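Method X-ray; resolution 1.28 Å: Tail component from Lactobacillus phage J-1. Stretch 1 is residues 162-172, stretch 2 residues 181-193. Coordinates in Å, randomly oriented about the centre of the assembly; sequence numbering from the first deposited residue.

Stretch 1 162-172: YYRDGNYNAVI
Stretch 2 181-193: FRLDRIDLGDGGI

The apolar centre of this contact is one face of an antiparallel sheet, where Tyr 168, Ala 170 and Ile 172 meet Arg 185, Leu 183 and Phe 181 in register. Tyr 168 (chi1 m, chi2 86°) brings CD2 to 3.6 Å from CG of Leu 183, whose rotamer, t then p, turns its end nearer the first stretch; Leu 183 CD1 also lies 4.2 Å from Ala 170 CB. Farther along, Ile 172 (m, t) sets CG1 4.1 Å from CD2 of Phe 181 (m, chi2 84°). At the other end of this row Arg 185 contributes its aliphatic stem, with CG 3.6 Å from Tyr 168 CE2, so a charged residue can share an apolar face.

The frame beneath is simple. Strands 166-172 and 181-185 run at 162° to each other, with axes 4.5 Å apart at closest approach and phi/psi in the extended region, except at Gly 166. Tyr 168, Ala 170 and Ile 172 face Arg 185, Leu 183 and Phe 181 as non-hydrogen-bonded pairs, CA to CA 5.0, 4.7 and 4.7 Å. Between them come the hydrogen-bonded pairs, both with CA atoms 5.0 Å apart. Asn 169 N donates to Asp 184 O at 3.0 Å and Asp 184 N returns a bond to Asn 169 O at 2.9 Å; Val 171 N reaches Arg 182 O at 2.9 Å, and Arg 182 N reaches Val 171 O at 2.8 Å. Ile 186 N extends the ladder to Asn 167 O at 3.1 Å.

The second face carries Asn 169, Val 171, Arg 182 and Asp 184. Arg 182 (m, t, m) folds back into a salt bridge, NE to Asp 184 OD1 and NH2 to Asp 184 OD2, each 2.9 Å. In this pose one face of the guanidinium lies over Val 171 CG2, which is 3.7 Å from NH2 of Arg 182. Water 3 donates to both Asn 169 OD1 (2.8 Å) and Asp 184 OD2 (2.7 Å), linking the neighbouring pair.

Beyond the strand pairing, Arg 185 (m, t, m, chi4 -178°) lays its guanidinium flat on Tyr 162 (chi1 t), planes at 4° and Arg 185 CZ 3.5 Å from the ring centroid of Tyr 162, a cation-pi stack. Each guanidinium nitrogen of Arg 185 makes a hydrogen bond around the stack: Arg 185 NH1 donates to Tyr 162 O at 2.9 Å, while Arg 185 NE and NH2 donate to Gly 189 O at 2.8 and 3.0 Å.

At the polar edge, Asp 187 (m) grips Asn 167 (m) twice: Asn 167 N donates to Asp 187 OD1 at 3.0 Å, and Asn 167 ND2 to Asp 187 OD2 at 2.8 Å. Water 1 donates to Asp 165 O and Asp 187 OD1, at 2.8 and 2.9 Å. Gly 166, at phi/psi 153/-155, suits this corner: an ideal CB would sit 2.3 Å from Asp 187 OD1 and jam against the preceding carbonyl.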

# COMPACT_ATOMS: atom_id res chain seq x y z
N TYR A 162 5.06 15.84 13.84
CA TYR A 162 3.93 16.12 12.99
C TYR A 162 3.20 14.79 12.66
O TYR A 162 2.03 14.71 12.75
CB TYR A 162 4.40 16.83 11.71
CG TYR A 162 3.36 17.26 10.70
CD1 TYR A 162 2.84 18.53 10.71
CD2 TYR A 162 2.87 16.40 9.76
CE1 TYR A 162 1.87 18.94 9.81
CE2 TYR A 162 1.92 16.81 8.85
CZ TYR A 162 1.42 18.08 8.88
OH TYR A 162 0.49 18.46 7.96
N TYR A 163 3.97 13.79 12.28
CA TYR A 163 3.44 12.48 11.90
C TYR A 163 3.45 11.57 13.08
O TYR A 163 4.32 10.71 13.24
CB TYR A 163 4.23 11.90 10.73
CG TYR A 163 3.99 12.69 9.47
CD1 TYR A 163 2.90 12.42 8.65
CD2 TYR A 163 4.87 13.69 9.08
CE1 TYR A 163 2.68 13.13 7.48
CE2 TYR A 163 4.67 14.40 7.88
CZ TYR A 163 3.57 14.11 7.09
OH TYR A 163 3.35 14.82 5.94
N ARG A 164 2.48 11.80 13.97
CA ARG A 164 2.37 11.07 15.23
C ARG A 164 1.70 9.73 15.02
O ARG A 164 1.04 9.50 13.99
CB ARG A 164 1.53 11.89 16.24
CG ARG A 164 2.19 13.21 16.70
CD ARG A 164 1.19 14.10 17.43
NE ARG A 164 1.83 15.02 18.38
CZ ARG A 164 1.31 16.18 18.78
NH1 ARG A 164 0.15 16.60 18.30
NH2 ARG A 164 1.97 16.94 19.65
N ASP A 165 1.80 8.85 16.00
CA ASP A 165 1.05 7.59 15.95
C ASP A 165 -0.44 7.92 15.75
O ASP A 165 -0.96 8.89 16.32
CB ASP A 165 1.17 6.89 17.30
CG ASP A 165 2.54 6.34 17.67
OD1 ASP A 165 3.45 6.35 16.80
OD2 ASP A 165 2.66 5.81 18.79
N GLY A 166 -1.13 7.13 14.93
CA GLY A 166 -2.56 7.37 14.78
C GLY A 166 -3.13 6.93 13.46
O GLY A 166 -2.60 6.03 12.81
N ASN A 167 -4.23 7.56 13.08
CA ASN A 167 -5.02 7.18 11.93
C ASN A 167 -4.64 7.91 10.66
O ASN A 167 -4.53 9.14 10.63
CB ASN A 167 -6.51 7.48 12.25
CG ASN A 167 -7.01 6.68 13.45
OD1 ASN A 167 -7.02 5.44 13.41
ND2 ASN A 167 -7.41 7.38 14.53
N TYR A 168 -4.42 7.14 9.57
CA TYR A 168 -4.03 7.73 8.30
C TYR A 168 -4.77 7.08 7.15
O TYR A 168 -5.13 5.90 7.23
CB TYR A 168 -2.51 7.47 8.06
CG TYR A 168 -1.58 8.24 8.97
CD1 TYR A 168 -1.23 7.75 10.23
CD2 TYR A 168 -1.09 9.49 8.60
CE1 TYR A 168 -0.44 8.49 11.10
CE2 TYR A 168 -0.24 10.20 9.43
CZ TYR A 168 0.06 9.71 10.68
OH TYR A 168 0.86 10.44 11.53
N ASN A 169 -4.99 7.85 6.07
CA ASN A 169 -5.45 7.29 4.81
C ASN A 169 -4.26 7.26 3.87
O ASN A 169 -3.69 8.32 3.56
CB ASN A 169 -6.59 8.09 4.17
CG ASN A 169 -7.94 7.76 4.75
OD1 ASN A 169 -8.78 8.65 4.97
ND2 ASN A 169 -8.18 6.50 5.02
N ALA A 170 -3.84 6.07 3.44
CA ALA A 170 -2.77 5.90 2.45
C ALA A 170 -3.45 5.81 1.10
O ALA A 170 -4.31 4.95 0.88
CB ALA A 170 -1.97 4.64 2.73
N VAL A 171 -3.12 6.75 0.19
CA VAL A 171 -3.85 6.85 -1.06
C VAL A 171 -2.91 6.87 -2.25
O VAL A 171 -1.87 7.54 -2.23
CB VAL A 171 -4.68 8.17 -1.06
CG1 VAL A 171 -5.54 8.27 -2.32
CG2 VAL A 171 -5.52 8.31 0.20
N ILE A 172 -3.30 6.15 -3.31
CA ILE A 172 -2.66 6.27 -4.61
C ILE A 172 -3.75 6.75 -5.58
O ILE A 172 -4.82 6.13 -5.65
CB ILE A 172 -2.04 4.97 -5.14
CG1 ILE A 172 -1.12 4.33 -4.11
CG2 ILE A 172 -1.27 5.27 -6.44
CD1 ILE A 172 -0.51 3.04 -4.60
N PHE A 181 0.72 10.07 -4.44
CA PHE A 181 0.72 9.27 -3.23
C PHE A 181 0.42 10.20 -2.08
O PHE A 181 1.04 11.28 -1.97
CB PHE A 181 2.11 8.69 -3.02
CG PHE A 181 2.57 7.71 -4.06
CD1 PHE A 181 3.15 8.14 -5.25
CD2 PHE A 181 2.44 6.35 -3.84
CE1 PHE A 181 3.57 7.22 -6.20
CE2 PHE A 181 2.86 5.43 -4.79
CZ PHE A 181 3.43 5.87 -5.96
N ARG A 182 -0.50 9.81 -1.19
CA ARG A 182 -0.80 10.62 -0.03
C ARG A 182 -0.78 9.77 1.22
O ARG A 182 -1.11 8.59 1.20
CB ARG A 182 -2.19 11.25 -0.09
CG ARG A 182 -2.44 12.05 -1.36
CD ARG A 182 -3.52 13.12 -1.23
NE ARG A 182 -4.69 12.61 -0.52
CZ ARG A 182 -5.79 12.15 -1.11
NH1 ARG A 182 -5.88 12.12 -2.44
NH2 ARG A 182 -6.80 11.69 -0.38
N LEU A 183 -0.45 10.42 2.33
CA LEU A 183 -0.60 9.85 3.65
C LEU A 183 -1.35 10.92 4.45
O LEU A 183 -0.76 11.80 5.07
CB LEU A 183 0.74 9.46 4.30
CG LEU A 183 0.64 8.62 5.54
CD1 LEU A 183 0.25 7.19 5.19
CD2 LEU A 183 1.96 8.66 6.30
N ASP A 184 -2.68 10.86 4.39
CA ASP A 184 -3.52 11.86 5.02
C ASP A 184 -3.60 11.64 6.52
O ASP A 184 -3.91 10.52 6.96
CB ASP A 184 -4.94 11.82 4.46
CG ASP A 184 -5.12 12.13 2.99
OD1 ASP A 184 -4.20 12.73 2.38
OD2 ASP A 184 -6.23 11.89 2.47
N ARG A 185 -3.35 12.70 7.31
CA ARG A 185 -3.46 12.65 8.76
C ARG A 185 -4.93 12.83 9.12
O ARG A 185 -5.41 13.96 9.17
CB ARG A 185 -2.70 13.81 9.40
CG ARG A 185 -1.21 13.68 9.45
CD ARG A 185 -0.63 14.58 10.55
NE ARG A 185 -1.15 15.94 10.42
CZ ARG A 185 -0.81 16.96 11.19
NH1 ARG A 185 0.11 16.81 12.15
NH2 ARG A 185 -1.35 18.16 11.00
N ILE A 186 -5.66 11.75 9.34
CA ILE A 186 -7.08 11.78 9.69
C ILE A 186 -7.29 12.54 11.03
O ILE A 186 -8.23 13.31 11.15
CB ILE A 186 -7.68 10.32 9.75
CG1 ILE A 186 -7.57 9.61 8.37
CG2 ILE A 186 -9.15 10.33 10.29
CD1 ILE A 186 -7.95 8.16 8.39
N ASP A 187 -6.44 12.29 12.03
CA ASP A 187 -6.58 12.87 13.37
C ASP A 187 -6.27 14.34 13.47
O ASP A 187 -6.84 15.02 14.34
CB ASP A 187 -5.67 12.13 14.37
CG ASP A 187 -5.89 10.64 14.47
OD1 ASP A 187 -4.91 9.93 14.78
OD2 ASP A 187 -7.04 10.18 14.21
N LEU A 188 -5.33 14.84 12.66
CA LEU A 188 -4.84 16.21 12.83
C LEU A 188 -4.94 17.14 11.62
O LEU A 188 -4.68 18.35 11.76
CB LEU A 188 -3.38 16.16 13.34
CG LEU A 188 -3.13 15.48 14.69
CD1 LEU A 188 -1.65 15.18 14.90
CD2 LEU A 188 -3.64 16.33 15.87
N GLY A 189 -5.28 16.60 10.45
CA GLY A 189 -5.44 17.38 9.23
C GLY A 189 -4.20 17.36 8.35
O GLY A 189 -3.10 17.11 8.83
N ASP A 190 -4.39 17.64 7.05
CA ASP A 190 -3.31 17.66 6.05
C ASP A 190 -2.59 16.31 6.01
O ASP A 190 -3.26 15.28 6.09
CB ASP A 190 -2.37 18.88 6.26
CG ASP A 190 -3.08 20.21 6.19
OD1 ASP A 190 -3.99 20.35 5.36
OD2 ASP A 190 -2.74 21.10 7.00
N GLY A 191 -1.27 16.31 5.86
CA GLY A 191 -0.49 15.09 5.74
C GLY A 191 0.48 15.12 4.57
O GLY A 191 0.84 16.20 4.09
N GLY A 192 0.98 13.93 4.20
CA GLY A 192 1.97 13.77 3.15
C GLY A 192 1.32 13.76 1.79
O GLY A 192 0.27 13.15 1.61
N ILE A 193 1.94 14.42 0.83
CA ILE A 193 1.43 14.45 -0.56
C ILE A 193 2.58 14.58 -1.53
O ILE A 193 3.39 15.52 -1.42
CB ILE A 193 0.29 15.46 -0.83
CG1 ILE A 193 -0.06 15.55 -2.36
CG2 ILE A 193 0.57 16.81 -0.20
CD1 ILE A 193 -1.43 16.06 -2.72
O HOH W 1 -2.38 11.13 15.39
O HOH W 2 -3.51 11.35 11.84
O HOH W 3 -8.44 11.24 3.89